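Side-chain contacts in putative adenosine kinase (Schistosoma mansoni, PDB 3VAS), which probably phosphorylates adenosine to AMP with ATP as phosphate donor, as a ribokinase-fold nucleoside kinase of the pfkB family: residues A[43-46]-A[47-51]; A[69-73]-A[74-78]; A[83-86]-A[87-91]; A[118-122]-A[123-127]. All coordinates share one frame; numbering follows the deposited sequence.

Interaction 1: residues A[43-46]-A[47-51]; sequences DFMY and RKYNL
M45 and Y49, one helical turn apart, lie side by side and point the same way, and the methionine meets the tyrosine at the rim of its ring. The methyl CE of M45 packs 3.7 Å from CE1 of Y49, and SD stands 5.4 Å from the ring centroid, nearly in the ring plane, so this Met-aromatic contact is made at the edge. Bends at chi2 and chi3 (-77° and -62°) curl the methionine so that its tip approaches the ring. Elsewhere on the short helix 44-48, CD of K48 runs along the edge of the F44 ring, 4.1 Å from CE1 of F44. The guanidinium of R47 doubles back and lays one face over CA of F44, its NH2 3.8 Å from CB of F44.

The backbone spaces the M45-Y49 and F44-K48 pairs one turn apart. K48 N bonds to F44 O at 2.8 Å, and a Schellman motif then ends the helix: N50, with positive phi, lets L51 N reach Y46 O at 2.8 Å. The turn brings CB of L51 against CD1 of Y46, the two side chains crossing at about a right angle.

Farther out, E69 of helix 65-70 is hydrogen-bonded to Y49 OH and forms a salt bridge with K48 NZ. One carboxylate thus takes both polar ends, which would favour its charged form and probably steadies the ends of K48 and Y49 beside the M45-Y49 contact.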
loop_
_atom_site.group_PDB
_atom_site.type_symbol
_atom_site.label_atom_id
_atom_site.label_comp_id
_atom_site.label_asym_id
_atom_site.label_seq_id
_atom_site.Cartn_x
_atom_site.Cartn_y
_atom_site.Cartn_z
ATOM N N ASP A 43 -11.397 8.309 23.717
ATOM C CA ASP A 43 -10.919 7.001 24.148
ATOM C C ASP A 43 -11.994 5.917 24.119
ATOM O O ASP A 43 -11.681 4.740 23.928
ATOM C CB ASP A 43 -10.294 7.095 25.542
ATOM C CG ASP A 43 -9.225 8.170 25.627
ATOM O OD1 ASP A 43 -8.109 7.940 25.113
ATOM O OD2 ASP A 43 -9.500 9.242 26.208
ATOM N N PHE A 44 -13.255 6.304 24.303
ATOM C CA PHE A 44 -14.337 5.318 24.317
ATOM C C PHE A 44 -14.506 4.635 22.965
ATOM O O PHE A 44 -14.924 3.480 22.899
ATOM C CB PHE A 44 -15.668 5.921 24.808
ATOM C CG PHE A 44 -16.339 6.856 23.822
ATOM C CD1 PHE A 44 -17.092 6.360 22.765
ATOM C CD2 PHE A 44 -16.254 8.233 23.984
ATOM C CE1 PHE A 44 -17.717 7.218 21.870
ATOM C CE2 PHE A 44 -16.882 9.096 23.095
ATOM C CZ PHE A 44 -17.612 8.587 22.036
ATOM N N MET A 45 -14.170 5.359 21.899
ATOM C CA MET A 45 -14.357 4.880 20.530
ATOM C C MET A 45 -13.653 3.554 20.268
ATOM O O MET A 45 -14.180 2.695 19.560
ATOM C CB MET A 45 -13.867 5.927 19.525
ATOM C CG MET A 45 -14.660 7.220 19.529
ATOM S SD MET A 45 -16.240 7.056 18.685
ATOM C CE MET A 45 -15.691 6.662 17.033
ATOM N N TYR A 46 -12.466 3.392 20.844
ATOM C CA TYR A 46 -11.669 2.186 20.622
ATOM C C TYR A 46 -12.271 0.978 21.328
ATOM O O TYR A 46 -12.210 -0.138 20.813
ATOM C CB TYR A 46 -10.209 2.417 21.037
ATOM C CG TYR A 46 -9.592 3.582 20.304
ATOM C CD1 TYR A 46 -8.963 3.402 19.076
ATOM C CD2 TYR A 46 -9.674 4.873 20.816
ATOM C CE1 TYR A 46 -8.415 4.475 18.388
ATOM C CE2 TYR A 46 -9.128 5.950 20.136
ATOM C CZ TYR A 46 -8.502 5.743 18.925
ATOM O OH TYR A 46 -7.965 6.812 18.246
ATOM N N ARG A 47 -12.865 1.204 22.498
ATOM C CA ARG A 47 -13.561 0.139 23.217
ATOM C C ARG A 47 -14.899 -0.164 22.545
ATOM O O ARG A 47 -15.239 -1.322 22.297
ATOM C CB ARG A 47 -13.783 0.522 24.687
ATOM C CG ARG A 47 -12.549 1.085 25.389
ATOM C CD ARG A 47 -12.741 1.168 26.904
ATOM N NE ARG A 47 -13.969 1.870 27.281
ATOM C CZ ARG A 47 -14.039 3.166 27.580
ATOM N NH1 ARG A 47 -12.946 3.922 27.550
ATOM N NH2 ARG A 47 -15.206 3.707 27.911
ATOM N N LYS A 48 -15.644 0.896 22.247
ATOM C CA LYS A 48 -16.948 0.794 21.601
ATOM C C LYS A 48 -16.911 -0.036 20.315
ATOM O O LYS A 48 -17.788 -0.869 20.082
ATOM C CB LYS A 48 -17.492 2.196 21.317
ATOM C CG LYS A 48 -18.844 2.237 20.619
ATOM C CD LYS A 48 -19.378 3.663 20.596
ATOM C CE LYS A 48 -20.703 3.761 19.870
ATOM N NZ LYS A 48 -21.252 5.140 19.950
ATOM N N TYR A 49 -15.890 0.181 19.492
ATOM C CA TYR A 49 -15.793 -0.522 18.214
ATOM C C TYR A 49 -14.754 -1.640 18.212
ATOM O O TYR A 49 -14.442 -2.195 17.155
ATOM C CB TYR A 49 -15.515 0.462 17.074
ATOM C CG TYR A 49 -16.652 1.424 16.840
ATOM C CD1 TYR A 49 -16.619 2.716 17.353
ATOM C CD2 TYR A 49 -17.772 1.031 16.126
ATOM C CE1 TYR A 49 -17.665 3.587 17.145
ATOM C CE2 TYR A 49 -18.819 1.892 15.915
ATOM C CZ TYR A 49 -18.764 3.165 16.423
ATOM O OH TYR A 49 -19.818 4.012 16.205
ATOM N N ASN A 50 -14.235 -1.966 19.395
ATOM C CA ASN A 50 -13.217 -3.005 19.550
ATOM C C ASN A 50 -12.034 -2.828 18.595
ATOM O O ASN A 50 -11.650 -3.760 17.892
ATOM C CB ASN A 50 -13.835 -4.395 19.377
ATOM C CG ASN A 50 -12.991 -5.489 20.005
ATOM O OD1 ASN A 50 -12.179 -5.230 20.894
ATOM N ND2 ASN A 50 -13.180 -6.721 19.543
ATOM N N LEU A 51 -11.468 -1.625 18.572
ATOM C CA LEU A 51 -10.377 -1.303 17.656
ATOM C C LEU A 51 -9.017 -1.441 18.332
ATOM O O LEU A 51 -8.893 -1.252 19.543
ATOM C CB LEU A 51 -10.545 0.112 17.103
ATOM C CG LEU A 51 -11.890 0.381 16.423
ATOM C CD1 LEU A 51 -11.957 1.805 15.908
ATOM C CD2 LEU A 51 -12.132 -0.615 15.297
#

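Interaction 2: residues A[69-73]-A[74-78]; sequences EIQKK and KKLNY
L76 points back into the turn that leads from helix 65-70 into strand 77-81. Its side chain heads for the end of the helix, where its branches rest on backbone carbonyl oxygens. The CD2 methyl of L76 lies 3.5 Å from I70 O, and CD1 is equally close to that oxygen, so the two methyls straddle it. CG of L76 sits 3.5 Å from K73 O. With CG anti to the carbonyl carbon (chi1 -74°) and a straight chi2, the leucine reaches across the mouth of the turn. These are van der Waals contacts of aliphatic carbons with polar atoms.

Q71 meets the same leucine. Its chain bends at chi2 (58°), and the two side chains cross at about a right angle. The amide of Q71 is modelled nearly coplanar with the Y78 ring, at the edge that carries the hydroxyl, but this placement is itself doubtful, because OE1 of Q71 and OH of Y78 are too close; the approach of OE1 to CD1 of L76 shares the doubt.

The backbone supports the bend: a type I beta turn runs from I70 to K73, with K73 N bonded to I70 O at 3.0 Å. Beyond these residues, D42 forms a salt bridge with NZ of K73, and I70, K73 and L76 all pack on V39 of strand 27-40. N77 then pairs through its backbone with I38. What results is a helix-to-strand connection at the protein surface, in which a leucine just before the strand packs back on the carbonyls of the turn that follows the helix.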
loop_
_atom_site.group_PDB
_atom_site.type_symbol
_atom_site.label_atom_id
_atom_site.label_comp_id
_atom_site.label_asym_id
_atom_site.label_seq_id
_atom_site.Cartn_x
_atom_site.Cartn_y
_atom_site.Cartn_z
ATOM N N GLU A 69 -20.919 8.964 13.419
ATOM C CA GLU A 69 -20.431 9.397 14.721
ATOM C C GLU A 69 -19.265 10.386 14.629
ATOM O O GLU A 69 -19.294 11.439 15.266
ATOM C CB GLU A 69 -20.048 8.196 15.589
ATOM C CG GLU A 69 -19.743 8.566 17.031
ATOM C CD GLU A 69 -19.775 7.372 17.971
ATOM O OE1 GLU A 69 -19.682 6.223 17.489
ATOM O OE2 GLU A 69 -19.895 7.586 19.196
ATOM N N ILE A 70 -18.246 10.056 13.843
ATOM C CA ILE A 70 -17.091 10.947 13.716
ATOM C C ILE A 70 -17.439 12.212 12.935
ATOM O O ILE A 70 -16.718 13.204 12.995
ATOM C CB ILE A 70 -15.887 10.259 13.048
ATOM C CG1 ILE A 70 -16.201 9.936 11.586
ATOM C CG2 ILE A 70 -15.483 9.014 13.818
ATOM C CD1 ILE A 70 -15.056 9.280 10.859
ATOM N N GLN A 71 -18.552 12.175 12.211
ATOM C CA GLN A 71 -18.995 13.324 11.431
ATOM C C GLN A 71 -19.563 14.412 12.341
ATOM O O GLN A 71 -19.845 15.528 11.900
ATOM C CB GLN A 71 -20.029 12.895 10.387
ATOM C CG GLN A 71 -20.057 13.768 9.145
ATOM C CD GLN A 71 -18.715 13.812 8.432
ATOM O OE1 GLN A 71 -18.230 14.885 8.067
ATOM N NE2 GLN A 71 -18.110 12.644 8.223
ATOM N N LYS A 72 -19.723 14.080 13.618
ATOM C CA LYS A 72 -20.199 15.036 14.607
ATOM C C LYS A 72 -19.016 15.730 15.270
ATOM O O LYS A 72 -19.179 16.685 16.029
ATOM C CB LYS A 72 -21.064 14.329 15.650
ATOM C CG LYS A 72 -22.323 13.718 15.066
ATOM C CD LYS A 72 -23.044 12.840 16.066
ATOM C CE LYS A 72 -24.380 12.386 15.504
ATOM N NZ LYS A 72 -25.277 13.546 15.233
ATOM N N LYS A 73 -17.822 15.237 14.972
ATOM C CA LYS A 73 -16.600 15.803 15.516
ATOM C C LYS A 73 -16.150 16.983 14.665
ATOM O O LYS A 73 -16.308 16.974 13.444
ATOM C CB LYS A 73 -15.501 14.740 15.548
ATOM C CG LYS A 73 -14.656 14.759 16.802
ATOM C CD LYS A 73 -15.484 14.383 18.019
ATOM C CE LYS A 73 -14.655 14.451 19.293
ATOM N NZ LYS A 73 -15.465 14.118 20.499
ATOM N N LYS A 74 -15.600 18.005 15.313
ATOM C CA LYS A 74 -14.989 19.117 14.597
ATOM C C LYS A 74 -13.578 18.725 14.172
ATOM O O LYS A 74 -13.124 17.622 14.477
ATOM C CB LYS A 74 -14.947 20.364 15.480
ATOM C CG LYS A 74 -16.315 20.895 15.869
ATOM C CD LYS A 74 -16.203 22.110 16.778
ATOM C CE LYS A 74 -17.575 22.712 17.068
ATOM N NZ LYS A 74 -18.528 21.709 17.629
ATOM N N LYS A 75 -12.900 19.621 13.460
ATOM C CA LYS A 75 -11.499 19.427 13.085
ATOM C C LYS A 75 -11.255 18.201 12.201
ATOM O O LYS A 75 -10.160 17.631 12.212
ATOM C CB LYS A 75 -10.614 19.340 14.336
ATOM C CG LYS A 75 -10.368 20.659 15.047
ATOM C CD LYS A 75 -9.228 21.427 14.401
ATOM C CE LYS A 75 -8.740 22.549 15.304
ATOM N NZ LYS A 75 -9.818 23.530 15.615
ATOM N N LEU A 76 -12.265 17.792 11.441
ATOM C CA LEU A 76 -12.104 16.662 10.535
ATOM C C LEU A 76 -11.161 17.011 9.388
ATOM O O LEU A 76 -11.261 18.082 8.795
ATOM C CB LEU A 76 -13.457 16.209 9.980
ATOM C CG LEU A 76 -14.389 15.446 10.922
ATOM C CD1 LEU A 76 -15.726 15.181 10.247
ATOM C CD2 LEU A 76 -13.752 14.144 11.363
ATOM N N ASN A 77 -10.243 16.102 9.081
ATOM C CA ASN A 77 -9.354 16.269 7.940
ATOM C C ASN A 77 -9.696 15.265 6.844
ATOM O O ASN A 77 -9.585 14.059 7.038
ATOM C CB ASN A 77 -7.889 16.128 8.367
ATOM C CG ASN A 77 -6.912 16.355 7.218
ATOM O OD1 ASN A 77 -7.272 16.897 6.171
ATOM N ND2 ASN A 77 -5.664 15.946 7.418
ATOM N N TYR A 78 -10.123 15.776 5.695
ATOM C CA TYR A 78 -10.451 14.937 4.553
ATOM C C TYR A 78 -9.275 14.946 3.597
ATOM O O TYR A 78 -8.804 16.012 3.202
ATOM C CB TYR A 78 -11.689 15.475 3.831
ATOM C CG TYR A 78 -12.935 15.549 4.685
ATOM C CD1 TYR A 78 -13.727 14.429 4.886
ATOM C CD2 TYR A 78 -13.328 16.744 5.273
ATOM C CE1 TYR A 78 -14.878 14.494 5.660
ATOM C CE2 TYR A 78 -14.471 16.820 6.051
ATOM C CZ TYR A 78 -15.244 15.690 6.238
ATOM O OH TYR A 78 -16.382 15.755 7.008
#

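Interaction 3: residues A[83-86]-A[87-91]; sequences ATLN and TVKMI. With ADN (adenosine), chain C.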
loop_
_atom_site.group_PDB
_atom_site.type_symbol
_atom_site.label_atom_id
_atom_site.label_comp_id
_atom_site.label_asym_id
_atom_site.label_seq_id
_atom_site.Cartn_x
_atom_site.Cartn_y
_atom_site.Cartn_z
ATOM N N ALA A 83 -3.997 2.633 -0.120
ATOM C CA ALA A 83 -2.608 2.219 0.043
ATOM C C ALA A 83 -1.817 2.206 -1.267
ATOM O O ALA A 83 -0.734 2.781 -1.343
ATOM C CB ALA A 83 -2.532 0.858 0.731
ATOM N N THR A 84 -2.362 1.553 -2.287
ATOM C CA THR A 84 -1.682 1.454 -3.571
ATOM C C THR A 84 -1.551 2.830 -4.213
ATOM O O THR A 84 -0.500 3.175 -4.752
ATOM C CB THR A 84 -2.418 0.510 -4.545
ATOM O OG1 THR A 84 -2.529 -0.798 -3.969
ATOM C CG2 THR A 84 -1.670 0.417 -5.879
ATOM N N LEU A 85 -2.624 3.612 -4.139
ATOM C CA LEU A 85 -2.635 4.941 -4.726
ATOM C C LEU A 85 -1.615 5.862 -4.047
ATOM O O LEU A 85 -0.910 6.605 -4.728
ATOM C CB LEU A 85 -4.049 5.547 -4.702
ATOM C CG LEU A 85 -4.169 6.979 -5.237
ATOM C CD1 LEU A 85 -3.597 7.096 -6.655
ATOM C CD2 LEU A 85 -5.617 7.479 -5.193
ATOM N N ASN A 86 -1.533 5.797 -2.716
ATOM C CA ASN A 86 -0.532 6.556 -1.968
ATOM C C ASN A 86 0.882 6.291 -2.499
ATOM O O ASN A 86 1.636 7.221 -2.794
ATOM C CB ASN A 86 -0.570 6.211 -0.472
ATOM C CG ASN A 86 -1.773 6.800 0.256
ATOM O OD1 ASN A 86 -2.479 7.669 -0.260
ATOM N ND2 ASN A 86 -1.991 6.339 1.486
ATOM N N THR A 87 1.219 5.012 -2.631
ATOM C CA THR A 87 2.542 4.593 -3.076
ATOM C C THR A 87 2.838 5.026 -4.509
ATOM O O THR A 87 3.884 5.612 -4.790
ATOM C CB THR A 87 2.696 3.061 -2.950
ATOM O OG1 THR A 87 2.685 2.698 -1.565
ATOM C CG2 THR A 87 4.000 2.586 -3.575
ATOM N N VAL A 88 1.907 4.748 -5.414
ATOM C CA VAL A 88 2.116 5.043 -6.827
ATOM C C VAL A 88 2.202 6.541 -7.114
ATOM O O VAL A 88 3.038 6.981 -7.900
ATOM C CB VAL A 88 1.032 4.377 -7.691
ATOM C CG1 VAL A 88 1.076 4.900 -9.126
ATOM C CG2 VAL A 88 1.205 2.871 -7.651
ATOM N N LYS A 89 1.359 7.336 -6.467
ATOM C CA LYS A 89 1.401 8.769 -6.719
ATOM C C LYS A 89 2.643 9.415 -6.105
ATOM O O LYS A 89 3.136 10.421 -6.609
ATOM C CB LYS A 89 0.108 9.467 -6.281
ATOM C CG LYS A 89 -0.097 9.615 -4.785
ATOM C CD LYS A 89 -1.491 10.189 -4.510
ATOM C CE LYS A 89 -1.644 10.629 -3.062
ATOM N NZ LYS A 89 -2.994 11.204 -2.797
ATOM N N MET A 90 3.169 8.833 -5.032
ATOM C CA MET A 90 4.412 9.355 -4.472
ATOM C C MET A 90 5.613 8.954 -5.332
ATOM O O MET A 90 6.558 9.729 -5.469
ATOM C CB MET A 90 4.623 8.944 -3.014
ATOM C CG MET A 90 5.843 9.618 -2.382
ATOM S SD MET A 90 5.987 9.342 -0.604
ATOM C CE MET A 90 7.307 10.480 -0.173
ATOM N N ILE A 91 5.578 7.755 -5.912
ATOM C CA ILE A 91 6.605 7.371 -6.882
ATOM C C ILE A 91 6.635 8.413 -7.999
ATOM O O ILE A 91 7.697 8.873 -8.415
ATOM C CB ILE A 91 6.332 5.992 -7.505
ATOM C CG1 ILE A 91 6.436 4.889 -6.452
ATOM C CG2 ILE A 91 7.306 5.714 -8.651
ATOM C CD1 ILE A 91 6.132 3.506 -6.993
HETATM O "O5'" ADN C . -1.408 3.001 4.909
HETATM C "C5'" ADN C . -2.422 3.932 5.283
HETATM C "C4'" ADN C . -3.482 4.048 4.215
HETATM O "O4'" ADN C . -4.154 2.788 4.061
HETATM C "C3'" ADN C . -4.589 5.078 4.464
HETATM O "O3'" ADN C . -4.408 6.195 3.591
HETATM C "C2'" ADN C . -5.891 4.338 4.081
HETATM O "O2'" ADN C . -6.728 5.043 3.190
HETATM C "C1'" ADN C . -5.383 3.041 3.449
HETATM N N9 ADN C . -6.267 1.890 3.629
HETATM C C8 ADN C . -6.873 1.521 4.742
HETATM N N7 ADN C . -7.679 0.329 4.430
HETATM C C5 ADN C . -7.506 0.027 3.046
HETATM C C6 ADN C . -8.030 -0.976 2.235
HETATM N N6 ADN C . -8.931 -1.949 2.791
HETATM N N1 ADN C . -7.686 -1.025 0.891
HETATM C C2 ADN C . -6.827 -0.098 0.356
HETATM N N3 ADN C . -6.307 0.888 1.154
HETATM C C4 ADN C . -6.670 0.935 2.523
HETATM O O HOH W 1 -4.052 8.496 -2.339
#
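The first turn of helix 83-95 forms part of the adenosine pocket, and two of its residues hold the nucleoside directly. A83 N points at the purine and donates to N3 of adenosine at 3.2 Å, a nearly straight bond (169°). One turn along, ND2 of N86 donates to the ribose O3', also at 3.2 Å, and the same nitrogen bonds to D320 OD2, which itself binds adenosine.

The other end of the N86 amide faces K89, the two side chains lying side by side. A water joins them, donating to OD1 of N86 at 2.7 Å and accepting from NZ of K89 at 2.9 Å. K89 comes within range because CG lies between its backbone N and carbonyl carbon (chi1 73°), which lays CG 3.1 Å from L85 O; the rest of the chain runs out straight. The ribose-binding amide is therefore held at both its ends.

Beyond the pocket, NZ of K89 forms a salt bridge with D119 of helix 111-122. T84 and T87 touch Y183 of strand 181-185, L85 and V88 pack on strand 101-107, and M90 meets A321 and A324 of helix 318-330.

Interaction 4: residues A[118-122]-A[123-127]; sequences NDCSA and LDLVT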
loop_
_atom_site.group_PDB
_atom_site.type_symbol
_atom_site.label_atom_id
_atom_site.label_comp_id
_atom_site.label_asym_id
_atom_site.label_seq_id
_atom_site.Cartn_x
_atom_site.Cartn_y
_atom_site.Cartn_z
ATOM N N ASN A 118 -9.149 14.391 -9.354
ATOM C CA ASN A 118 -8.464 15.667 -9.573
ATOM C C ASN A 118 -7.111 15.727 -8.870
ATOM O O ASN A 118 -6.183 16.375 -9.347
ATOM C CB ASN A 118 -9.329 16.848 -9.127
ATOM C CG ASN A 118 -10.561 17.035 -9.995
ATOM O OD1 ASN A 118 -10.634 16.531 -11.118
ATOM N ND2 ASN A 118 -11.534 17.771 -9.478
ATOM N N ASP A 119 -7.015 15.054 -7.728
ATOM C CA ASP A 119 -5.780 15.000 -6.958
ATOM C C ASP A 119 -4.705 14.269 -7.762
ATOM O O ASP A 119 -3.547 14.684 -7.787
ATOM C CB ASP A 119 -6.033 14.296 -5.623
ATOM C CG ASP A 119 -4.882 14.442 -4.653
ATOM O OD1 ASP A 119 -4.613 15.584 -4.220
ATOM O OD2 ASP A 119 -4.258 13.414 -4.307
ATOM N N CYS A 120 -5.102 13.190 -8.430
ATOM C CA CYS A 120 -4.193 12.428 -9.282
ATOM C C CYS A 120 -3.693 13.239 -10.475
ATOM O O CYS A 120 -2.496 13.228 -10.796
ATOM C CB CYS A 120 -4.877 11.159 -9.784
ATOM S SG CYS A 120 -5.217 9.965 -8.486
ATOM N N SER A 121 -4.615 13.928 -11.138
ATOM C CA SER A 121 -4.266 14.750 -12.291
ATOM C C SER A 121 -3.316 15.880 -11.910
ATOM O O SER A 121 -2.433 16.245 -12.684
ATOM C CB SER A 121 -5.525 15.312 -12.949
ATOM O OG SER A 121 -6.310 14.261 -13.477
ATOM N N ALA A 122 -3.501 16.430 -10.715
ATOM C CA ALA A 122 -2.633 17.488 -10.219
ATOM C C ALA A 122 -1.197 16.990 -10.066
ATOM O O ALA A 122 -0.253 17.773 -10.136
ATOM C CB ALA A 122 -3.151 18.017 -8.894
ATOM N N LEU A 123 -1.045 15.684 -9.865
ATOM C CA LEU A 123 0.268 15.079 -9.660
ATOM C C LEU A 123 0.891 14.516 -10.946
ATOM O O LEU A 123 1.973 13.925 -10.904
ATOM C CB LEU A 123 0.173 13.980 -8.594
ATOM C CG LEU A 123 0.002 14.461 -7.151
ATOM C CD1 LEU A 123 -0.345 13.310 -6.231
ATOM C CD2 LEU A 123 1.276 15.152 -6.680
ATOM N N ASP A 124 0.209 14.712 -12.074
ATOM C CA ASP A 124 0.613 14.136 -13.365
ATOM C C ASP A 124 0.593 12.607 -13.371
ATOM O O ASP A 124 1.343 11.967 -14.107
ATOM C CB ASP A 124 1.985 14.646 -13.813
ATOM C CG ASP A 124 1.994 16.136 -14.064
ATOM O OD1 ASP A 124 0.933 16.683 -14.428
ATOM O OD2 ASP A 124 3.064 16.755 -13.895
ATOM N N LEU A 125 -0.269 12.031 -12.543
ATOM C CA LEU A 125 -0.484 10.593 -12.533
ATOM C C LEU A 125 -1.583 10.224 -13.534
ATOM O O LEU A 125 -2.725 10.660 -13.396
ATOM C CB LEU A 125 -0.862 10.144 -11.117
ATOM C CG LEU A 125 -1.251 8.690 -10.869
ATOM C CD1 LEU A 125 -0.107 7.773 -11.215
ATOM C CD2 LEU A 125 -1.668 8.497 -9.418
ATOM N N VAL A 126 -1.238 9.444 -14.552
ATOM C CA VAL A 126 -2.236 8.978 -15.513
ATOM C C VAL A 126 -3.177 7.972 -14.848
ATOM O O VAL A 126 -2.729 7.003 -14.239
ATOM C CB VAL A 126 -1.586 8.329 -16.761
ATOM C CG1 VAL A 126 -2.634 7.594 -17.591
ATOM C CG2 VAL A 126 -0.883 9.377 -17.605
ATOM N N THR A 127 -4.480 8.213 -14.952
ATOM C CA THR A 127 -5.459 7.315 -14.356
ATOM C C THR A 127 -6.510 6.846 -15.355
ATOM O O THR A 127 -6.802 7.523 -16.339
ATOM C CB THR A 127 -6.183 7.964 -13.158
ATOM O OG1 THR A 127 -6.887 9.135 -13.592
ATOM C CG2 THR A 127 -5.192 8.342 -12.072
HETATM O O HOH W 2 -5.873 11.529 -13.186
#
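C120 and L125 meet across a Schellman motif that closes helix 111-122 and turns the chain into strand 126-131, within a beta-alpha-beta unit that begins with strand 101-107. Followed outward, the cysteine first presents CB, which touches CG2 of T127 at 3.6 Å and lies a little farther from CD2 of L125. Next comes SG, set anti to the carbonyl carbon (chi1 -67°); it packs 4.0 Å from CD2 of L125 and remains close to CG2 of T127. Both atoms thus rest against the same two methyls, one on L125 and one on T127 of the strand.

The backbone carbonyl of the cysteine has two donors. C120 O accepts from L125 N at 3.1 Å and from L123 N at 3.0 Å, the two arriving from opposite faces of the carbonyl plane. D124, whose phi is positive, makes this reversal possible, and its own N bonds to S121 O from above that carbonyl's plane. L123 drapes its side chain back over the last turn, with CG 3.6 Å from D119 O.

Around this turn, L125 continues into the core, packing on L85, V88 and K89 of helix 83-95 and on C101 and Y103 of strand 101-107. Toward the strand a water bridges S121, L125 and T127. It lies 2.8 Å from OG of S121 and 2.6 Å from OG1 of T127, and it donates a longer bond, 3.3 Å, to O of L125.

In the fold
All four contacts are local and follow one another in series, none enclosing or crossing another. From the N terminus, interaction 1 finishes helix 44-48 just after strand 27-40, and interaction 2 closes the turn from helix 65-70 into strand 77-81. These two meet through E69, so the two short helices are tied together. Interaction 3 opens helix 83-95 directly after that strand and supplies part of the adenosine pocket. Interaction 4 closes the bend from helix 111-122 into strand 126-131. Its centre is about 11 Å from that of interaction 3, and the two touch, tying helix 83-95 to helix 111-122 and to the turn that follows it. Interactions 1 and 4, their centres about 36 Å apart, do not touch.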